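PDB 5XIL: putative prolyl-tRNA synthetase from Leishmania major, which probably attaches L-proline to its cognate tRNA at the expense of ATP, supplying prolyl-tRNA for protein synthesis. Local coordinates for residues T418-T421 with E422-P425; E444-V447 with K448-A452; P484-A488 with E489-C493. All coordinates share one frame; numbering follows the deposited sequence.

Interaction 1: residues T418-T421 with E422-P425; sequences TEWT and EFVP
Glu422 N donates to Glu419 O at 3.0 Å, and Phe423 N follows with a bond of the same length to Trp420 O. These two i to i+3 bonds close overlapping type I beta turns that lead the chain into helix 423-428 of the C-terminal domain. Glu419, whose carbonyl closes the first turn, is a magnesium-binding residue of this protein. Glu422 also reaches back with its carboxylate. In the conformer described, one of two modelled, its CG sits between the backbone N and the carbonyl carbon (chi1 64°), with the chain extended beyond, so OE2 receives Thr418 N at 3.2 Å and, weakly, Glu419 N. An acidic chain suits this place, since it offers an acceptor to two successive amides. A water takes over where the turns end: it donates to Trp420 O and accepts from Val424 N. Pro425, which has no amide hydrogen to give, instead rests its ring carbon CD 3.4 Å from Thr421 O. Packing is aromatic. The indole of Trp420 donates a hydrogen bond from NE1 to Glu454 OE2; its six-membered ring forms an offset stack with Phe423, centroids 4.7 Å apart and planes 16° apart. Phe423 CB lies over the same six-membered ring as a CH-pi contact, and Trp420 CZ3 stands 3.5 Å from Phe423 CG.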
ATOM      1  N   THR A 418      -1.454 -24.882 -39.110  1.00 15.71           N
ATOM      2  CA  THR A 418      -2.711 -25.108 -39.855  1.00 16.69           C
ATOM      3  C   THR A 418      -3.078 -26.544 -40.119  1.00 18.26           C
ATOM      4  O   THR A 418      -4.172 -26.788 -40.632  1.00 18.37           O
ATOM      5  CB  THR A 418      -2.630 -24.472 -41.222  1.00 18.79           C
ATOM      6  OG1 THR A 418      -1.519 -25.036 -41.916  1.00 20.43           O
ATOM      7  CG2 THR A 418      -2.392 -23.008 -41.104  1.00 20.15           C
ATOM      8  N   GLU A 419      -2.161 -27.474 -39.891  1.00 17.94           N
ATOM      9  CA  GLU A 419      -2.400 -28.879 -40.038  1.00 20.88           C
ATOM     10  C   GLU A 419      -2.365 -29.633 -38.696  1.00 20.03           C
ATOM     11  O   GLU A 419      -1.380 -29.584 -37.956  1.00 17.24           O
ATOM     12  CB  GLU A 419      -1.372 -29.449 -41.031  1.00 23.64           C
ATOM     13  CG  GLU A 419      -1.050 -28.513 -42.220  1.00 28.98           C
ATOM     14  CD  GLU A 419      -2.198 -28.258 -43.198  1.00 32.14           C
ATOM     15  OE1 GLU A 419      -2.800 -29.283 -43.590  1.00 37.50           O
ATOM     16  OE2 GLU A 419      -2.499 -27.072 -43.582  1.00 33.46           O
ATOM     17  N   TRP A 420      -3.394 -30.466 -38.441  1.00 17.20           N
ATOM     18  CA  TRP A 420      -3.485 -31.165 -37.215  1.00 17.55           C
ATOM     19  C   TRP A 420      -2.205 -31.954 -36.906  1.00 17.40           C
ATOM     20  O   TRP A 420      -1.825 -32.062 -35.767  1.00 19.34           O
ATOM     21  CB  TRP A 420      -4.753 -32.047 -37.096  1.00 17.09           C
ATOM     22  CG  TRP A 420      -4.659 -32.805 -35.846  1.00 16.43           C
ATOM     23  CD1 TRP A 420      -4.265 -34.089 -35.682  1.00 16.71           C
ATOM     24  CD2 TRP A 420      -4.765 -32.255 -34.496  1.00 16.76           C
ATOM     25  NE1 TRP A 420      -4.209 -34.392 -34.375  1.00 15.88           N
ATOM     26  CE2 TRP A 420      -4.507 -33.289 -33.618  1.00 15.94           C
ATOM     27  CE3 TRP A 420      -5.134 -31.027 -33.982  1.00 17.38           C
ATOM     28  CZ2 TRP A 420      -4.497 -33.113 -32.228  1.00 16.92           C
ATOM     29  CZ3 TRP A 420      -5.131 -30.858 -32.612  1.00 16.89           C
ATOM     30  CH2 TRP A 420      -4.853 -31.912 -31.753  1.00 15.99           C
ATOM     31  N   THR A 421      -1.566 -32.538 -37.924  1.00 18.62           N
ATOM     32  CA  THR A 421      -0.491 -33.446 -37.670  1.00 19.01           C
ATOM     33  C   THR A 421       0.727 -32.742 -37.095  1.00 17.69           C
ATOM     34  O   THR A 421       1.577 -33.391 -36.533  1.00 18.70           O
ATOM     35  CB  THR A 421      -0.022 -34.227 -38.933  1.00 20.10           C
ATOM     36  OG1 THR A 421       0.050 -33.333 -40.060  1.00 21.85           O
ATOM     37  CG2 THR A 421      -0.951 -35.323 -39.277  1.00 22.65           C
ATOM     38  N   GLU A 422       0.814 -31.442 -37.265  1.00 18.07           N
ATOM     39  CA  GLU A 422       1.932 -30.681 -36.725  0.56 18.58           C
ATOM     40  C   GLU A 422       1.669 -30.091 -35.338  1.00 17.61           C
ATOM     41  O   GLU A 422       2.587 -29.491 -34.747  1.00 15.94           O
ATOM     42  CB  GLU A 422       2.387 -29.602 -37.741  0.56 19.34           C
ATOM     43  CG  GLU A 422       1.394 -28.514 -38.081  0.56 20.81           C
ATOM     44  CD  GLU A 422       1.871 -27.538 -39.165  0.56 20.86           C
ATOM     45  OE1 GLU A 422       3.081 -27.618 -39.554  0.56 24.57           O
ATOM     46  OE2 GLU A 422       1.079 -26.687 -39.614  0.56 14.99           O
ATOM     47  N   PHE A 423       0.451 -30.270 -34.832  1.00 16.58           N
ATOM     48  CA  PHE A 423      -0.002 -29.649 -33.559  1.00 15.93           C
ATOM     49  C   PHE A 423       0.732 -30.223 -32.368  1.00 14.63           C
ATOM     50  O   PHE A 423       1.458 -29.500 -31.676  1.00 12.92           O
ATOM     51  CB  PHE A 423      -1.504 -29.873 -33.389  1.00 15.31           C
ATOM     52  CG  PHE A 423      -2.159 -29.034 -32.289  1.00 14.38           C
ATOM     53  CD1 PHE A 423      -2.145 -29.454 -30.981  1.00 15.18           C
ATOM     54  CD2 PHE A 423      -2.777 -27.829 -32.622  1.00 16.55           C
ATOM     55  CE1 PHE A 423      -2.737 -28.677 -29.978  1.00 16.84           C
ATOM     56  CE2 PHE A 423      -3.371 -27.030 -31.666  1.00 16.00           C
ATOM     57  CZ  PHE A 423      -3.368 -27.471 -30.334  1.00 16.22           C
ATOM     58  N   VAL A 424       0.616 -31.512 -32.114  1.00 12.65           N
ATOM     59  CA  VAL A 424       1.333 -32.079 -30.965  1.00 13.89           C
ATOM     60  C   VAL A 424       2.866 -32.048 -31.052  1.00 15.27           C
ATOM     61  O   VAL A 424       3.551 -31.826 -30.065  1.00 14.15           O
ATOM     62  CB  VAL A 424       0.861 -33.492 -30.587  1.00 15.44           C
ATOM     63  CG1 VAL A 424       1.711 -34.099 -29.479  1.00 18.84           C
ATOM     64  CG2 VAL A 424      -0.586 -33.406 -30.085  1.00 16.26           C
ATOM     65  N   PRO A 425       3.416 -32.260 -32.222  1.00 16.11           N
ATOM     66  CA  PRO A 425       4.889 -32.029 -32.339  1.00 15.09           C
ATOM     67  C   PRO A 425       5.365 -30.603 -32.028  1.00 16.30           C
ATOM     68  O   PRO A 425       6.418 -30.460 -31.409  1.00 16.45           O
ATOM     69  CB  PRO A 425       5.164 -32.347 -33.776  1.00 15.63           C
ATOM     70  CG  PRO A 425       4.124 -33.408 -34.060  1.00 16.21           C
ATOM     71  CD  PRO A 425       2.883 -32.952 -33.395  1.00 16.25           C
TER
HETATM   72  O   HOH W   1      -0.853 -33.533 -33.574  1.00 16.40           O

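Interaction 2: residues E444-V447 with K448-A452; sequences ENQV and KKDSA
Glu444 to Ala452 is uninterrupted alpha helix, and its backbone carries the usual i to i+4 ladder: Lys448 N to Glu444 O, Lys449 N to Asn445 O, Asp450 N to Gln446 O and Ser451 N to Val447 O. The third is the shortest, 2.8 Å between Asp450 N and Gln446 O. Val447 O takes a second donor, because Ser451 OG also bonds to it at 2.8 Å. With OG placed between the backbone N and the carbonyl carbon (chi1 67°), the hydroxyl folds back on the preceding turn, and the two donors approach Val447 O from opposite faces of its plane. Serine is apt here: the buried hydroxyl is satisfied by giving to Val447 O and receiving from Ala474 N. This is helix 441-455 of the C-terminal zinc-binding domain; Cys443, a zinc ligand, immediately precedes Glu444. One turn apart, Gln446 and Asp450 make a side-chain bridge. NE2 donates to the syn side of Asp450 OD2 at 2.8 Å, nearly straight at 171°. The acceptor lies in the amide plane, although amide and carboxylate planes are turned 66° against each other. Gln446 NE2 is also hydrogen-bonded to Lys496 O, so the amide ties the buried carboxylate of Asp450 to a neighbouring loop. Lys449 contributes mainly its root, CB lying 3.5 Å from Asn445 O, while its long chain leads away to the exposed side.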
ATOM      1  N   GLU A 444     -12.803 -27.010 -29.644  1.00 19.15           N
ATOM      2  CA  GLU A 444     -11.849 -26.751 -28.527  1.00 19.41           C
ATOM      3  C   GLU A 444     -11.677 -27.951 -27.634  1.00 19.29           C
ATOM      4  O   GLU A 444     -10.544 -28.314 -27.227  1.00 17.73           O
ATOM      5  CB  GLU A 444     -12.342 -25.536 -27.729  1.00 19.94           C
ATOM      6  CG  GLU A 444     -11.554 -25.161 -26.530  1.00 19.32           C
ATOM      7  CD  GLU A 444     -12.048 -23.825 -25.952  1.00 21.02           C
ATOM      8  OE1 GLU A 444     -13.091 -23.257 -26.449  1.00 20.93           O
ATOM      9  OE2 GLU A 444     -11.369 -23.330 -25.016  1.00 17.63           O
ATOM     10  N   ASN A 445     -12.782 -28.596 -27.308  1.00 20.97           N
ATOM     11  CA  ASN A 445     -12.731 -29.790 -26.479  1.00 20.56           C
ATOM     12  C   ASN A 445     -11.968 -30.962 -27.166  1.00 19.75           C
ATOM     13  O   ASN A 445     -11.221 -31.702 -26.537  1.00 22.87           O
ATOM     14  CB  ASN A 445     -14.186 -30.215 -26.192  1.00 26.51           C
ATOM     15  CG  ASN A 445     -14.791 -29.473 -25.015  1.00 30.30           C
ATOM     16  OD1 ASN A 445     -14.098 -29.051 -24.113  1.00 30.86           O
ATOM     17  ND2 ASN A 445     -16.096 -29.338 -25.005  1.00 32.81           N
ATOM     18  N   GLN A 446     -12.243 -31.146 -28.458  1.00 20.32           N
ATOM     19  CA  GLN A 446     -11.600 -32.180 -29.227  1.00 20.48           C
ATOM     20  C   GLN A 446     -10.064 -31.938 -29.313  1.00 20.05           C
ATOM     21  O   GLN A 446      -9.266 -32.845 -29.123  1.00 21.21           O
ATOM     22  CB  GLN A 446     -12.163 -32.212 -30.630  1.00 24.05           C
ATOM     23  CG  GLN A 446     -11.818 -33.544 -31.312  1.00 26.30           C
ATOM     24  CD  GLN A 446     -12.049 -33.534 -32.785  1.00 29.35           C
ATOM     25  OE1 GLN A 446     -13.106 -33.084 -33.262  1.00 33.08           O
ATOM     26  NE2 GLN A 446     -11.073 -34.036 -33.540  1.00 31.13           N
ATOM     27  N   VAL A 447      -9.681 -30.685 -29.540  1.00 19.90           N
ATOM     28  CA  VAL A 447      -8.233 -30.361 -29.532  1.00 17.97           C
ATOM     29  C   VAL A 447      -7.569 -30.811 -28.230  1.00 16.70           C
ATOM     30  O   VAL A 447      -6.508 -31.445 -28.256  1.00 16.99           O
ATOM     31  CB  VAL A 447      -8.017 -28.887 -29.824  1.00 16.67           C
ATOM     32  CG1 VAL A 447      -6.547 -28.505 -29.538  1.00 16.70           C
ATOM     33  CG2 VAL A 447      -8.418 -28.574 -31.251  1.00 18.29           C
ATOM     34  N   LYS A 448      -8.184 -30.512 -27.082  1.00 16.30           N
ATOM     35  CA  LYS A 448      -7.567 -30.848 -25.824  1.00 18.82           C
ATOM     36  C   LYS A 448      -7.535 -32.364 -25.596  1.00 19.28           C
ATOM     37  O   LYS A 448      -6.548 -32.966 -25.156  1.00 17.99           O
ATOM     38  CB  LYS A 448      -8.247 -30.073 -24.694  1.00 19.74           C
ATOM     39  CG  LYS A 448      -7.563 -30.185 -23.343  1.00 23.27           C
ATOM     40  CD  LYS A 448      -8.278 -29.261 -22.340  1.00 26.71           C
ATOM     41  CE  LYS A 448      -7.494 -28.982 -21.083  1.00 28.20           C
ATOM     42  NZ  LYS A 448      -7.305 -30.194 -20.253  1.00 29.98           N
ATOM     43  N   LYS A 449      -8.613 -33.030 -25.958  1.00 20.44           N
ATOM     44  CA  LYS A 449      -8.634 -34.484 -25.863  1.00 22.40           C
ATOM     45  C   LYS A 449      -7.622 -35.194 -26.742  1.00 18.09           C
ATOM     46  O   LYS A 449      -6.875 -35.991 -26.252  1.00 22.29           O
ATOM     47  CB  LYS A 449     -10.026 -35.014 -26.297  1.00 24.49           C
ATOM     48  CG  LYS A 449     -10.120 -36.518 -26.318  1.00 33.93           C
ATOM     49  CD  LYS A 449     -11.565 -36.908 -26.749  1.00 39.16           C
ATOM     50  CE  LYS A 449     -11.826 -38.421 -26.704  1.00 44.33           C
ATOM     51  NZ  LYS A 449     -11.084 -39.217 -27.704  1.00 47.70           N
ATOM     52  N   ASP A 450      -7.608 -34.839 -28.005  1.00 16.71           N
ATOM     53  CA  ASP A 450      -6.773 -35.480 -29.047  1.00 18.12           C
ATOM     54  C   ASP A 450      -5.307 -35.186 -28.768  1.00 17.57           C
ATOM     55  O   ASP A 450      -4.416 -36.058 -28.924  1.00 17.54           O
ATOM     56  CB  ASP A 450      -7.132 -34.926 -30.442  1.00 18.59           C
ATOM     57  CG  ASP A 450      -8.473 -35.455 -31.005  1.00 21.58           C
ATOM     58  OD1 ASP A 450      -9.079 -36.331 -30.379  1.00 26.50           O
ATOM     59  OD2 ASP A 450      -8.872 -35.014 -32.080  1.00 23.02           O
ATOM     60  N   SER A 451      -5.029 -33.954 -28.363  1.00 18.13           N
ATOM     61  CA  SER A 451      -3.639 -33.598 -27.988  1.00 17.63           C
ATOM     62  C   SER A 451      -3.173 -34.364 -26.713  1.00 17.84           C
ATOM     63  O   SER A 451      -2.027 -34.889 -26.661  1.00 19.46           O
ATOM     64  CB  SER A 451      -3.445 -32.088 -27.861  1.00 16.22           C
ATOM     65  OG  SER A 451      -4.174 -31.534 -26.770  1.00 16.58           O
ATOM     66  N   ALA A 452      -4.011 -34.480 -25.700  1.00 18.85           N
ATOM     67  CA  ALA A 452      -3.643 -35.276 -24.541  1.00 20.59           C
ATOM     68  C   ALA A 452      -3.411 -36.754 -24.897  1.00 23.27           C
ATOM     69  O   ALA A 452      -2.439 -37.363 -24.452  1.00 23.10           O
ATOM     70  CB  ALA A 452      -4.611 -35.142 -23.389  1.00 21.44           C
TER

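Interaction 3: residues P484-A488 with E489-C493; sequences PEEPA and EGHEC. With ZN (zinc ion), chain B.
The imidazole of His491 meets the carboxylate of Glu486 at the ring edge. NE2 donates to Glu486 OE1 at 2.8 Å, and that oxygen lies almost exactly in the ring plane. Seen from the glutamate, the arrangement is different: the two planes stand 75° apart, and the N-H arrives from above the carboxylate plane, 63° out of it. Pro487 O also lies at the ring edge, 3.8 Å from His491 CD2. The His491 side chain also packs against Thr418 and against Pro436 of strand 432-437. Glu486 gets there with an extended chain, CG anti to the backbone N (chi1 -173°), and its other oxygen, OE2, forms a salt bridge with Arg416. Held at both oxygens, the carboxylate should have little freedom to rotate, and the neighbouring arginine probably stabilises its negative charge. Between these two residues the backbone makes a type I beta turn, closed by His491 N to Ala488 O at 2.8 Å, which turns the chain within the long loop joining strands 475-480 and 504-509. Ala488 is small enough to be buried here, against Ala502 and Trp505. On the surface Glu489 bends at chi2, so that its carboxylate comes back toward Pro487 and Ala488. Beyond the turn, backbone bonds of His491 with Ala502 and of Cys493 with Lys500 tie the chain to the returning part of the loop. Two metals then follow in quick succession. Glu492 gives OE1 to a magnesium ion, as suits a hard carboxylate oxygen, and Cys493 gives its softer sulfur to zinc, SG lying 2.4 Å from the metal; Cys438 and Cys443 supply two more of the zinc ligands.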
ATOM      1  N   PRO A 484      -3.248 -12.284 -36.596  1.00 23.11           N
ATOM      2  CA  PRO A 484      -2.399 -12.343 -37.810  1.00 26.31           C
ATOM      3  C   PRO A 484      -3.008 -11.615 -38.993  1.00 28.20           C
ATOM      4  O   PRO A 484      -4.219 -11.585 -39.134  1.00 28.85           O
ATOM      5  CB  PRO A 484      -2.399 -13.831 -38.157  1.00 23.76           C
ATOM      6  CG  PRO A 484      -2.643 -14.512 -36.877  1.00 25.19           C
ATOM      7  CD  PRO A 484      -3.540 -13.625 -36.062  1.00 22.24           C
ATOM      8  N   GLU A 485      -2.177 -11.077 -39.879  1.00 32.36           N
ATOM      9  CA  GLU A 485      -2.660 -10.634 -41.193  1.00 36.13           C
ATOM     10  C   GLU A 485      -3.287 -11.784 -41.962  1.00 31.14           C
ATOM     11  O   GLU A 485      -4.344 -11.607 -42.560  1.00 31.28           O
ATOM     12  CB  GLU A 485      -1.513 -10.045 -42.005  1.00 43.48           C
ATOM     13  CG  GLU A 485      -1.093  -8.689 -41.465  1.00 50.46           C
ATOM     14  CD  GLU A 485      -1.835  -7.550 -42.142  1.00 61.11           C
ATOM     15  OE1 GLU A 485      -3.095  -7.650 -42.306  1.00 61.96           O
ATOM     16  OE2 GLU A 485      -1.135  -6.568 -42.525  1.00 67.50           O
ATOM     17  N   GLU A 486      -2.653 -12.960 -41.973  1.00 24.47           N
ATOM     18  CA  GLU A 486      -3.245 -14.099 -42.705  1.00 23.26           C
ATOM     19  C   GLU A 486      -4.696 -14.373 -42.224  1.00 26.90           C
ATOM     20  O   GLU A 486      -4.903 -14.704 -41.020  1.00 21.61           O
ATOM     21  CB  GLU A 486      -2.413 -15.356 -42.514  1.00 24.74           C
ATOM     22  CG  GLU A 486      -2.841 -16.547 -43.356  1.00 24.67           C
ATOM     23  CD  GLU A 486      -2.009 -17.760 -43.127  1.00 27.08           C
ATOM     24  OE1 GLU A 486      -2.160 -18.717 -43.917  1.00 24.03           O
ATOM     25  OE2 GLU A 486      -1.219 -17.794 -42.151  1.00 25.24           O
ATOM     26  N   PRO A 487      -5.701 -14.250 -43.141  1.00 27.09           N
ATOM     27  CA  PRO A 487      -7.118 -14.493 -42.761  1.00 26.18           C
ATOM     28  C   PRO A 487      -7.351 -15.889 -42.284  1.00 25.92           C
ATOM     29  O   PRO A 487      -6.914 -16.859 -42.924  1.00 25.41           O
ATOM     30  CB  PRO A 487      -7.894 -14.236 -44.083  1.00 28.63           C
ATOM     31  CG  PRO A 487      -7.007 -13.283 -44.836  1.00 26.50           C
ATOM     32  CD  PRO A 487      -5.604 -13.746 -44.540  1.00 27.13           C
ATOM     33  N   ALA A 488      -8.062 -16.042 -41.168  1.00 25.28           N
ATOM     34  CA  ALA A 488      -8.394 -17.382 -40.683  1.00 21.58           C
ATOM     35  C   ALA A 488      -9.302 -18.199 -41.633  1.00 22.96           C
ATOM     36  O   ALA A 488      -9.155 -19.426 -41.766  1.00 23.03           O
ATOM     37  CB  ALA A 488      -9.088 -17.250 -39.336  1.00 22.53           C
ATOM     38  N   GLU A 489     -10.218 -17.484 -42.269  1.00 27.04           N
ATOM     39  CA  GLU A 489     -11.232 -17.972 -43.222  1.00 31.25           C
ATOM     40  C   GLU A 489     -10.676 -18.796 -44.364  1.00 31.31           C
ATOM     41  O   GLU A 489     -11.367 -19.668 -44.889  1.00 28.42           O
ATOM     42  CB  GLU A 489     -11.980 -16.764 -43.850  1.00 35.49           C
ATOM     43  CG  GLU A 489     -12.596 -15.847 -42.812  1.00 43.82           C
ATOM     44  CD  GLU A 489     -11.635 -14.791 -42.249  1.00 49.52           C
ATOM     45  OE1 GLU A 489     -10.536 -14.586 -42.789  1.00 57.76           O
ATOM     46  OE2 GLU A 489     -11.973 -14.152 -41.234  1.00 64.32           O
ATOM     47  N   GLY A 490      -9.432 -18.531 -44.756  1.00 28.73           N
ATOM     48  CA  GLY A 490      -8.743 -19.394 -45.719  1.00 27.27           C
ATOM     49  C   GLY A 490      -8.451 -20.812 -45.249  1.00 26.68           C
ATOM     50  O   GLY A 490      -7.948 -21.655 -46.003  1.00 25.54           O
ATOM     51  N   HIS A 491      -8.732 -21.117 -43.995  1.00 23.15           N
ATOM     52  CA  HIS A 491      -8.310 -22.364 -43.451  1.00 21.86           C
ATOM     53  C   HIS A 491      -9.481 -23.077 -42.876  1.00 21.84           C
ATOM     54  O   HIS A 491     -10.411 -22.448 -42.429  1.00 23.15           O
ATOM     55  CB  HIS A 491      -7.312 -22.102 -42.283  1.00 20.94           C
ATOM     56  CG  HIS A 491      -6.008 -21.590 -42.753  1.00 19.34           C
ATOM     57  ND1 HIS A 491      -5.089 -22.403 -43.362  1.00 20.39           N
ATOM     58  CD2 HIS A 491      -5.494 -20.339 -42.784  1.00 20.64           C
ATOM     59  CE1 HIS A 491      -4.054 -21.676 -43.749  1.00 20.92           C
ATOM     60  NE2 HIS A 491      -4.257 -20.426 -43.382  1.00 19.94           N
ATOM     61  N   GLU A 492      -9.364 -24.380 -42.751  1.00 22.88           N
ATOM     62  CA  GLU A 492     -10.281 -25.150 -41.969  1.00 24.73           C
ATOM     63  C   GLU A 492     -10.002 -25.041 -40.499  1.00 23.38           C
ATOM     64  O   GLU A 492      -8.858 -24.833 -40.086  1.00 18.27           O
ATOM     65  CB  GLU A 492     -10.208 -26.625 -42.332  1.00 27.66           C
ATOM     66  CG  GLU A 492     -10.549 -26.851 -43.790  1.00 34.85           C
ATOM     67  CD  GLU A 492      -9.421 -26.351 -44.735  1.00 40.50           C
ATOM     68  OE1 GLU A 492      -8.189 -26.467 -44.404  1.00 40.21           O
ATOM     69  OE2 GLU A 492      -9.759 -25.784 -45.795  1.00 47.06           O
ATOM     70  N   CYS A 493     -11.043 -25.185 -39.686  1.00 19.23           N
ATOM     71  CA  CYS A 493     -10.808 -25.327 -38.242  1.00 19.80           C
ATOM     72  C   CYS A 493      -9.751 -26.416 -37.930  1.00 20.76           C
ATOM     73  O   CYS A 493      -9.685 -27.440 -38.581  1.00 17.72           O
ATOM     74  CB  CYS A 493     -12.150 -25.563 -37.579  1.00 19.86           C
ATOM     75  SG  CYS A 493     -12.112 -25.862 -35.846  1.00 21.71           S
TER
HETATM   76 ZN    ZN B1001     -14.421 -26.374 -35.643  1.00 16.72          ZN

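All three contacts belong to the C-terminal domain of the synthetase, about 30 Å from the centre of the chain, and follow one another in sequence. Interactions 1 and 2, with centres 12 Å apart, join helix 423-428 to helix 441-455: Phe423 CZ packs 3.4 Å from Val447 CG1, and, from the turn just before the first helix, Trp420 CZ2 packs 3.7 Å from Asp450 CB. Interaction 3, about 15 Å from interaction 1 between centres, meets it where Thr418 CG2 approaches His491 CE1 at 3.4 Å. Interactions 2 and 3 do not touch, their centres being 20 Å apart, but zinc connects them: Cys443, just before helix segment 444-447, and Cys493 bind the same ion, linking this helix to the loop.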